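Local atomic coordinates of TENA/THI-4 protein (Shewanella denitrificans OS217, PDB entry 3DDE), a protein that is of unknown function but adopts the all-helical heme oxygenase-like fold and may act as an iron-containing oxidoreductase. Residues Leu111-Leu117 with Thr210-Asp216; Gln59-Ile64 with Phe76-Ala81. One frame throughout, in Å; residues are numbered along the deposited sequence.

Interaction 1 (Leu111-Leu117 with Thr210-Asp216); sequences LPATETL and TARILDD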
ATOM      1  N   LEU A 111       3.641  17.312 -15.737  1.00 50.23           N
ATOM      2  CA  LEU A 111       3.368  18.661 -15.256  1.00 49.93           C
ATOM      3  C   LEU A 111       2.600  18.537 -13.911  1.00 50.07           C
ATOM      4  O   LEU A 111       1.975  17.500 -13.630  1.00 49.57           O
ATOM      5  CB  LEU A 111       2.607  19.501 -16.310  1.00 48.67           C
ATOM      6  CG  LEU A 111       3.357  19.886 -17.615  1.00 47.64           C
ATOM      7  CD1 LEU A 111       2.453  20.608 -18.628  1.00 45.70           C
ATOM      8  CD2 LEU A 111       4.577  20.721 -17.307  1.00 46.40           C
ATOM      9  N   PRO A 112       2.639  19.589 -13.068  1.00 50.25           N
ATOM     10  CA  PRO A 112       1.973  19.483 -11.751  1.00 50.14           C
ATOM     11  C   PRO A 112       0.494  19.092 -11.790  1.00 49.91           C
ATOM     12  O   PRO A 112       0.049  18.299 -10.957  1.00 49.83           O
ATOM     13  CB  PRO A 112       2.169  20.863 -11.152  1.00 49.73           C
ATOM     14  CG  PRO A 112       3.411  21.387 -11.865  1.00 49.96           C
ATOM     15  CD  PRO A 112       3.268  20.903 -13.247  1.00 49.45           C
ATOM     16  N   ALA A 113      -0.257  19.610 -12.751  1.00 49.52           N
ATOM     17  CA  ALA A 113      -1.675  19.275 -12.856  1.00 49.47           C
ATOM     18  C   ALA A 113      -1.871  17.782 -13.158  1.00 49.35           C
ATOM     19  O   ALA A 113      -2.815  17.167 -12.688  1.00 49.25           O
ATOM     20  CB  ALA A 113      -2.364  20.165 -13.939  1.00 48.14           C
ATOM     21  N   THR A 114      -0.963  17.208 -13.941  1.00 49.90           N
ATOM     22  CA  THR A 114      -1.035  15.803 -14.338  1.00 49.57           C
ATOM     23  C   THR A 114      -0.661  14.913 -13.148  1.00 50.02           C
ATOM     24  O   THR A 114      -1.310  13.902 -12.892  1.00 49.78           O
ATOM     25  CB  THR A 114      -0.096  15.541 -15.544  1.00 48.80           C
ATOM     26  OG1 THR A 114      -0.344  16.535 -16.544  1.00 48.26           O
ATOM     27  CG2 THR A 114      -0.295  14.141 -16.128  1.00 46.68           C
ATOM     28  N   GLU A 115       0.406  15.285 -12.454  1.00 50.37           N
ATOM     29  CA  GLU A 115       0.820  14.591 -11.245  1.00 50.83           C
ATOM     30  C   GLU A 115      -0.341  14.601 -10.229  1.00 50.40           C
ATOM     31  O   GLU A 115      -0.575  13.596  -9.538  1.00 49.24           O
ATOM     32  CB  GLU A 115       2.036  15.294 -10.625  1.00 51.91           C
ATOM     33  CG  GLU A 115       2.845  14.428  -9.660  1.00 53.49           C
ATOM     34  CD  GLU A 115       3.559  13.317 -10.398  1.00 54.27           C
ATOM     35  OE1 GLU A 115       4.334  13.593 -11.340  1.00 55.84           O
ATOM     36  OE2 GLU A 115       3.339  12.163 -10.058  1.00 55.76           O
ATOM     37  N   THR A 116      -1.055  15.736 -10.156  1.00 49.22           N
ATOM     38  CA  THR A 116      -2.207  15.899  -9.263  1.00 49.26           C
ATOM     39  C   THR A 116      -3.365  14.964  -9.644  1.00 49.87           C
ATOM     40  O   THR A 116      -4.025  14.421  -8.763  1.00 51.17           O
ATOM     41  CB  THR A 116      -2.696  17.386  -9.205  1.00 49.22           C
ATOM     42  OG1 THR A 116      -1.608  18.235  -8.842  1.00 48.84           O
ATOM     43  CG2 THR A 116      -3.869  17.586  -8.200  1.00 47.67           C
ATOM     44  N   LEU A 117      -3.640  14.798 -10.940  1.00 49.90           N
ATOM     45  CA  LEU A 117      -4.680  13.874 -11.388  1.00 49.72           C
ATOM     46  C   LEU A 117      -4.297  12.429 -11.022  1.00 49.69           C
ATOM     47  O   LEU A 117      -5.139  11.671 -10.533  1.00 48.82           O
ATOM     48  CB  LEU A 117      -4.920  13.990 -12.910  1.00 49.62           C
ATOM     49  CG  LEU A 117      -5.913  12.984 -13.525  1.00 49.33           C
ATOM     50  CD1 LEU A 117      -7.298  13.084 -12.929  1.00 48.00           C
ATOM     51  CD2 LEU A 117      -5.972  13.132 -15.038  1.00 49.45           C
ATOM     52  N   THR A 210      -8.656  16.920 -14.796  1.00 50.25           N
ATOM     53  CA  THR A 210      -8.215  16.716 -16.164  1.00 50.48           C
ATOM     54  C   THR A 210      -8.226  18.066 -16.909  1.00 50.58           C
ATOM     55  O   THR A 210      -7.337  18.341 -17.684  1.00 50.23           O
ATOM     56  CB  THR A 210      -9.086  15.670 -16.907  1.00 50.43           C
ATOM     57  OG1 THR A 210      -9.119  14.449 -16.155  1.00 49.19           O
ATOM     58  CG2 THR A 210      -8.528  15.374 -18.303  1.00 48.62           C
ATOM     59  N   ALA A 211      -9.208  18.916 -16.628  1.00 50.17           N
ATOM     60  CA  ALA A 211      -9.277  20.245 -17.251  1.00 50.19           C
ATOM     61  C   ALA A 211      -8.085  21.115 -16.853  1.00 50.29           C
ATOM     62  O   ALA A 211      -7.615  21.892 -17.662  1.00 50.31           O
ATOM     63  CB  ALA A 211     -10.591  20.944 -16.911  1.00 48.36           C
ATOM     64  N   ARG A 212      -7.594  20.980 -15.618  1.00 50.98           N
ATOM     65  CA  ARG A 212      -6.430  21.739 -15.162  1.00 50.81           C
ATOM     66  C   ARG A 212      -5.170  21.368 -15.955  1.00 50.80           C
ATOM     67  O   ARG A 212      -4.235  22.152 -16.005  1.00 50.95           O
ATOM     68  CB  ARG A 212      -6.153  21.536 -13.673  1.00 50.85           C
ATOM     69  CG  ARG A 212      -7.302  21.964 -12.717  1.00 51.74           C
ATOM     70  CD  ARG A 212      -6.717  22.516 -11.411  1.00 51.63           C
ATOM     71  NE  ARG A 212      -5.739  21.574 -10.985  1.00 52.98           N
ATOM     72  CZ  ARG A 212      -4.579  21.806 -10.387  1.00 52.13           C
ATOM     73  NH1 ARG A 212      -4.166  23.010 -10.072  1.00 50.73           N
ATOM     74  NH2 ARG A 212      -3.815  20.751 -10.131  1.00 52.18           N
ATOM     75  N   ILE A 213      -5.136  20.165 -16.533  1.00 50.46           N
ATOM     76  CA  ILE A 213      -4.010  19.736 -17.358  1.00 50.72           C
ATOM     77  C   ILE A 213      -3.916  20.626 -18.607  1.00 50.69           C
ATOM     78  O   ILE A 213      -2.830  21.045 -18.996  1.00 50.55           O
ATOM     79  CB  ILE A 213      -4.118  18.231 -17.736  1.00 50.91           C
ATOM     80  CG1 ILE A 213      -4.015  17.347 -16.476  1.00 50.70           C
ATOM     81  CG2 ILE A 213      -3.046  17.841 -18.731  1.00 50.04           C
ATOM     82  CD1 ILE A 213      -4.080  15.825 -16.750  1.00 49.89           C
ATOM     83  N   LEU A 214      -5.065  20.936 -19.209  1.00 51.13           N
ATOM     84  CA  LEU A 214      -5.147  21.848 -20.359  1.00 51.06           C
ATOM     85  C   LEU A 214      -4.548  23.238 -20.045  1.00 50.90           C
ATOM     86  O   LEU A 214      -3.898  23.857 -20.896  1.00 50.49           O
ATOM     87  CB  LEU A 214      -6.604  22.014 -20.781  1.00 51.20           C
ATOM     88  CG  LEU A 214      -7.332  20.810 -21.377  1.00 51.51           C
ATOM     89  CD1 LEU A 214      -8.836  21.097 -21.557  1.00 51.18           C
ATOM     90  CD2 LEU A 214      -6.690  20.451 -22.695  1.00 51.41           C
ATOM     91  N   ASP A 215      -4.773  23.710 -18.818  1.00 50.97           N
ATOM     92  CA  ASP A 215      -4.237  24.985 -18.327  1.00 50.87           C
ATOM     93  C   ASP A 215      -2.713  24.929 -18.179  1.00 50.16           C
ATOM     94  O   ASP A 215      -2.015  25.871 -18.537  1.00 49.95           O
ATOM     95  CB  ASP A 215      -4.862  25.354 -16.972  1.00 52.11           C
ATOM     96  CG  ASP A 215      -6.377  25.460 -17.025  1.00 53.09           C
ATOM     97  OD1 ASP A 215      -6.925  25.761 -18.116  1.00 54.22           O
ATOM     98  OD2 ASP A 215      -7.016  25.254 -15.959  1.00 54.36           O
ATOM     99  N   ASP A 216      -2.195  23.841 -17.625  1.00 50.17           N
ATOM    100  CA  ASP A 216      -0.734  23.668 -17.536  1.00 50.92           C
ATOM    101  C   ASP A 216      -0.113  23.536 -18.913  1.00 50.41           C
ATOM    102  O   ASP A 216       0.942  24.115 -19.185  1.00 50.69           O
ATOM    103  CB  ASP A 216      -0.342  22.439 -16.699  1.00 51.17           C
ATOM    104  CG  ASP A 216      -0.291  22.731 -15.230  1.00 50.94           C
ATOM    105  OD1 ASP A 216      -0.720  23.822 -14.832  1.00 51.29           O
ATOM    106  OD2 ASP A 216       0.183  21.865 -14.477  1.00 50.75           O
TER
HETATM  107  O   HOH W   1      -5.170  18.452 -12.041  1.00 30.97           O
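Leu111 occupies the N-cap position of helix 112-126, which runs antiparallel to helix 193-223. The short axes approach to 8.2 Å, at 164° between their directions. Leu111 turns its CA-to-CB bond toward 210-216, and its CB lies 3.9 Å from Asp216 OD2. The ring of Pro112 opens the helix, with CD 3.5 Å from Asp216 OD2. Ala113 is the point of closest backbone approach: its CA is 5.1 Å from Ile213 CA. Its small side chain permits this, with CB 3.4 Å from Arg212 O and 4.1 Å from Ile213 CG1. The backbone N of Ala113, in the first turn and without a helical acceptor, donates to Asp216 OD2 at 2.9 Å. Ala113 O accepts from water 1 at 2.8 Å, and that water accepts from Arg212 NH2 at 3.3 Å. The Arg212 guanidinium also lays one face over Ala113 CB. Thr114 OG1 touches Ile213 CG2 at 3.7 Å, but its hydrogen bond goes to Glu47 of helix 38-52. Thr116 OG1 lies near the guanidinium plane, 3.6 Å from Arg212 NH2. Thr116 OG1 donates to Pro112 O at 2.7 Å and is also hydrogen-bonded to Asn205 ND2 of the second subunit. Leu117 closes the apolar side, with CD2 3.7 Å from Ile213 CD1. The contact therefore joins two helices of the heme oxygenase-like bundle beside a subunit interface. Its chemistry is mixed: the Asp216 carboxylate takes a backbone NH of the first turn of helix 112-126, where the helix dipole favours negative charge, while alanine, leucine and isoleucine allow close apolar packing.

Interaction 2 (Gln59-Ile64 with Phe76-Ala81); sequences QALVGI and FCFHHA
This is an antiparallel helix-helix pair in the all-helical heme oxygenase-like fold, formed by successive helices 55-65 and 71-84. Both segments are helical throughout. Their axes approach to 7.7 Å with a signed crossing angle of -157°. Ala60 and Phe78 set the register, CA to CA 5.3 Å. Phe76 (chi1 t) brings CE1 to 3.8 Å from Gln59 OE1. Cys77 (chi1 m) puts SG 3.8 Å from Val62 CG1 and 4.0 Å from Gly63 N. Gln59 CG is 3.4 Å from Cys77 O, and Gln59 NE2 3.4 Å from Cys77 SG. Phe78 (chi1 m, chi2 -39°) points its CA-to-CB bond away, yet its ring swings back to helix 55-65. Phe78 CE1, at the ring edge, is 3.5 Å from Ala60 O and 4.2 Å from Ile64 CG1. Phe78 CZ lies 4.0 Å from Gly63 C; a CB on Gly63 would clash with this ring. Phe78 also packs on Ala60 of the third subunit. His80 offers CB to Gln59 CG at 4.3 Å, while its ring meets His178 edge-to-face. Gln59 (chi1 t, chi2 p) is a knob in the hole formed by Phe76, Cys77, His80 and Ala81. Ala81 completes the contact, its CB 3.7 Å from Ala60 CB.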
ATOM      1  N   GLN A  59      -6.877   0.986 -11.777  1.00 49.95           N
ATOM      2  CA  GLN A  59      -8.077   0.178 -11.969  1.00 49.91           C
ATOM      3  C   GLN A  59      -7.911  -1.180 -11.262  1.00 50.11           C
ATOM      4  O   GLN A  59      -8.819  -1.643 -10.565  1.00 49.98           O
ATOM      5  CB  GLN A  59      -8.362  -0.031 -13.462  1.00 50.53           C
ATOM      6  CG  GLN A  59      -9.557  -0.916 -13.784  1.00 50.84           C
ATOM      7  CD  GLN A  59     -10.851  -0.427 -13.146  1.00 52.13           C
ATOM      8  OE1 GLN A  59     -11.621   0.309 -13.770  1.00 53.33           O
ATOM      9  NE2 GLN A  59     -11.070  -0.789 -11.878  1.00 52.76           N
ATOM     10  N   ALA A  60      -6.760  -1.816 -11.441  1.00 49.40           N
ATOM     11  CA  ALA A  60      -6.490  -3.089 -10.778  1.00 50.52           C
ATOM     12  C   ALA A  60      -6.492  -2.912  -9.249  1.00 50.46           C
ATOM     13  O   ALA A  60      -6.894  -3.806  -8.514  1.00 50.38           O
ATOM     14  CB  ALA A  60      -5.148  -3.709 -11.268  1.00 49.23           C
ATOM     15  N   LEU A  61      -6.079  -1.741  -8.782  1.00 50.65           N
ATOM     16  CA  LEU A  61      -6.009  -1.459  -7.346  1.00 50.75           C
ATOM     17  C   LEU A  61      -7.376  -1.510  -6.635  1.00 51.03           C
ATOM     18  O   LEU A  61      -7.462  -1.946  -5.480  1.00 50.78           O
ATOM     19  CB  LEU A  61      -5.306  -0.115  -7.127  1.00 50.87           C
ATOM     20  CG  LEU A  61      -4.809   0.255  -5.731  1.00 50.92           C
ATOM     21  CD1 LEU A  61      -3.917  -0.844  -5.120  1.00 49.78           C
ATOM     22  CD2 LEU A  61      -4.071   1.590  -5.825  1.00 50.96           C
ATOM     23  N   VAL A  62      -8.440  -1.075  -7.317  1.00 51.52           N
ATOM     24  CA  VAL A  62      -9.794  -1.166  -6.760  1.00 50.57           C
ATOM     25  C   VAL A  62     -10.093  -2.625  -6.350  1.00 51.01           C
ATOM     26  O   VAL A  62     -10.675  -2.882  -5.281  1.00 50.66           O
ATOM     27  CB  VAL A  62     -10.878  -0.722  -7.784  1.00 50.32           C
ATOM     28  CG1 VAL A  62     -12.308  -0.858  -7.181  1.00 49.23           C
ATOM     29  CG2 VAL A  62     -10.611   0.709  -8.326  1.00 48.67           C
ATOM     30  N   GLY A  63      -9.706  -3.570  -7.208  1.00 50.12           N
ATOM     31  CA  GLY A  63      -9.939  -5.000  -6.956  1.00 50.23           C
ATOM     32  C   GLY A  63      -9.106  -5.592  -5.830  1.00 50.59           C
ATOM     33  O   GLY A  63      -9.511  -6.541  -5.181  1.00 51.08           O
ATOM     34  N   ILE A  64      -7.933  -5.022  -5.595  1.00 51.00           N
ATOM     35  CA  ILE A  64      -7.069  -5.461  -4.517  1.00 51.71           C
ATOM     36  C   ILE A  64      -7.484  -4.868  -3.171  1.00 51.86           C
ATOM     37  O   ILE A  64      -7.461  -5.571  -2.171  1.00 52.33           O
ATOM     38  CB  ILE A  64      -5.596  -5.100  -4.819  1.00 51.73           C
ATOM     39  CG1 ILE A  64      -5.146  -5.839  -6.081  1.00 51.70           C
ATOM     40  CG2 ILE A  64      -4.698  -5.461  -3.637  1.00 50.78           C
ATOM     41  CD1 ILE A  64      -4.075  -5.108  -6.824  1.00 52.65           C
ATOM     42  N   PHE A  76     -14.461  -7.376 -13.327  1.00 50.97           N
ATOM     43  CA  PHE A  76     -14.455  -6.148 -14.115  1.00 50.57           C
ATOM     44  C   PHE A  76     -13.151  -5.356 -13.924  1.00 50.92           C
ATOM     45  O   PHE A  76     -12.539  -4.907 -14.906  1.00 51.49           O
ATOM     46  CB  PHE A  76     -15.684  -5.277 -13.759  1.00 49.60           C
ATOM     47  CG  PHE A  76     -15.661  -3.904 -14.376  1.00 49.26           C
ATOM     48  CD1 PHE A  76     -14.918  -2.875 -13.797  1.00 48.76           C
ATOM     49  CD2 PHE A  76     -16.387  -3.631 -15.532  1.00 48.80           C
ATOM     50  CE1 PHE A  76     -14.887  -1.611 -14.366  1.00 48.63           C
ATOM     51  CE2 PHE A  76     -16.360  -2.368 -16.111  1.00 48.46           C
ATOM     52  CZ  PHE A  76     -15.611  -1.358 -15.530  1.00 48.91           C
ATOM     53  N   CYS A  77     -12.738  -5.172 -12.672  1.00 50.42           N
ATOM     54  CA  CYS A  77     -11.513  -4.423 -12.369  1.00 49.96           C
ATOM     55  C   CYS A  77     -10.270  -5.005 -13.019  1.00 49.79           C
ATOM     56  O   CYS A  77      -9.476  -4.266 -13.600  1.00 49.12           O
ATOM     57  CB  CYS A  77     -11.280  -4.337 -10.865  1.00 49.91           C
ATOM     58  SG  CYS A  77     -12.481  -3.316 -10.049  1.00 50.96           S
ATOM     59  N   PHE A  78     -10.089  -6.322 -12.915  1.00 49.71           N
ATOM     60  CA  PHE A  78      -8.907  -6.954 -13.493  1.00 49.70           C
ATOM     61  C   PHE A  78      -9.016  -7.054 -14.999  1.00 49.89           C
ATOM     62  O   PHE A  78      -8.023  -6.886 -15.713  1.00 49.80           O
ATOM     63  CB  PHE A  78      -8.597  -8.313 -12.853  1.00 48.71           C
ATOM     64  CG  PHE A  78      -8.338  -8.241 -11.361  1.00 48.61           C
ATOM     65  CD1 PHE A  78      -7.629  -7.184 -10.801  1.00 48.49           C
ATOM     66  CD2 PHE A  78      -8.761  -9.254 -10.527  1.00 48.43           C
ATOM     67  CE1 PHE A  78      -7.384  -7.145  -9.423  1.00 48.88           C
ATOM     68  CE2 PHE A  78      -8.512  -9.209  -9.163  1.00 48.01           C
ATOM     69  CZ  PHE A  78      -7.822  -8.177  -8.620  1.00 47.84           C
ATOM     70  N   HIS A  79     -10.221  -7.316 -15.492  1.00 50.53           N
ATOM     71  CA  HIS A  79     -10.425  -7.375 -16.925  1.00 50.85           C
ATOM     72  C   HIS A  79     -10.077  -6.052 -17.573  1.00 50.43           C
ATOM     73  O   HIS A  79      -9.334  -6.021 -18.554  1.00 50.07           O
ATOM     74  CB  HIS A  79     -11.867  -7.712 -17.293  1.00 51.74           C
ATOM     75  CG  HIS A  79     -12.162  -7.512 -18.750  1.00 51.65           C
ATOM     76  ND1 HIS A  79     -11.597  -8.290 -19.734  1.00 51.93           N
ATOM     77  CD2 HIS A  79     -12.934  -6.600 -19.386  1.00 51.80           C
ATOM     78  CE1 HIS A  79     -12.020  -7.877 -20.916  1.00 52.31           C
ATOM     79  NE2 HIS A  79     -12.827  -6.848 -20.733  1.00 52.07           N
ATOM     80  N   HIS A  80     -10.630  -4.967 -17.044  1.00 50.23           N
ATOM     81  CA  HIS A  80     -10.357  -3.654 -17.611  1.00 51.26           C
ATOM     82  C   HIS A  80      -8.940  -3.168 -17.428  1.00 51.67           C
ATOM     83  O   HIS A  80      -8.439  -2.444 -18.288  1.00 52.48           O
ATOM     84  CB  HIS A  80     -11.409  -2.619 -17.210  1.00 51.98           C
ATOM     85  CG  HIS A  80     -12.648  -2.744 -18.021  1.00 52.92           C
ATOM     86  ND1 HIS A  80     -12.789  -2.117 -19.239  1.00 53.74           N
ATOM     87  CD2 HIS A  80     -13.741  -3.529 -17.873  1.00 53.38           C
ATOM     88  CE1 HIS A  80     -13.942  -2.467 -19.778  1.00 53.83           C
ATOM     89  NE2 HIS A  80     -14.536  -3.328 -18.972  1.00 53.73           N
ATOM     90  N   ALA A  81      -8.289  -3.570 -16.339  1.00 51.21           N
ATOM     91  CA  ALA A  81      -6.876  -3.242 -16.116  1.00 50.89           C
ATOM     92  C   ALA A  81      -6.078  -3.924 -17.242  1.00 50.08           C
ATOM     93  O   ALA A  81      -5.161  -3.341 -17.824  1.00 49.93           O
ATOM     94  CB  ALA A  81      -6.402  -3.737 -14.721  1.00 49.24           C
TER

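From the N terminus, the chain passes helices 7-24, 26-32 and 38-52 before helix 55-65, where interaction 2 opens. It closes after 11 intervening residues, across the short connection to helix 71-84. The chain then passes through helices 88-97 and 102-106 to helix 112-126. There interaction 1 opens, and it closes only when helix 193-223 returns, 92 mostly helical residues later. The two contacts follow in series and neither nest nor cross. The centres of interactions 1 and 2 are about 24 Å apart, their nearest atoms about 11 Å. Interaction 2 ties neighbours in sequence; interaction 1 ties the middle of the chain to its last long helix. Interaction 1 borders the second subunit, interaction 2 the third.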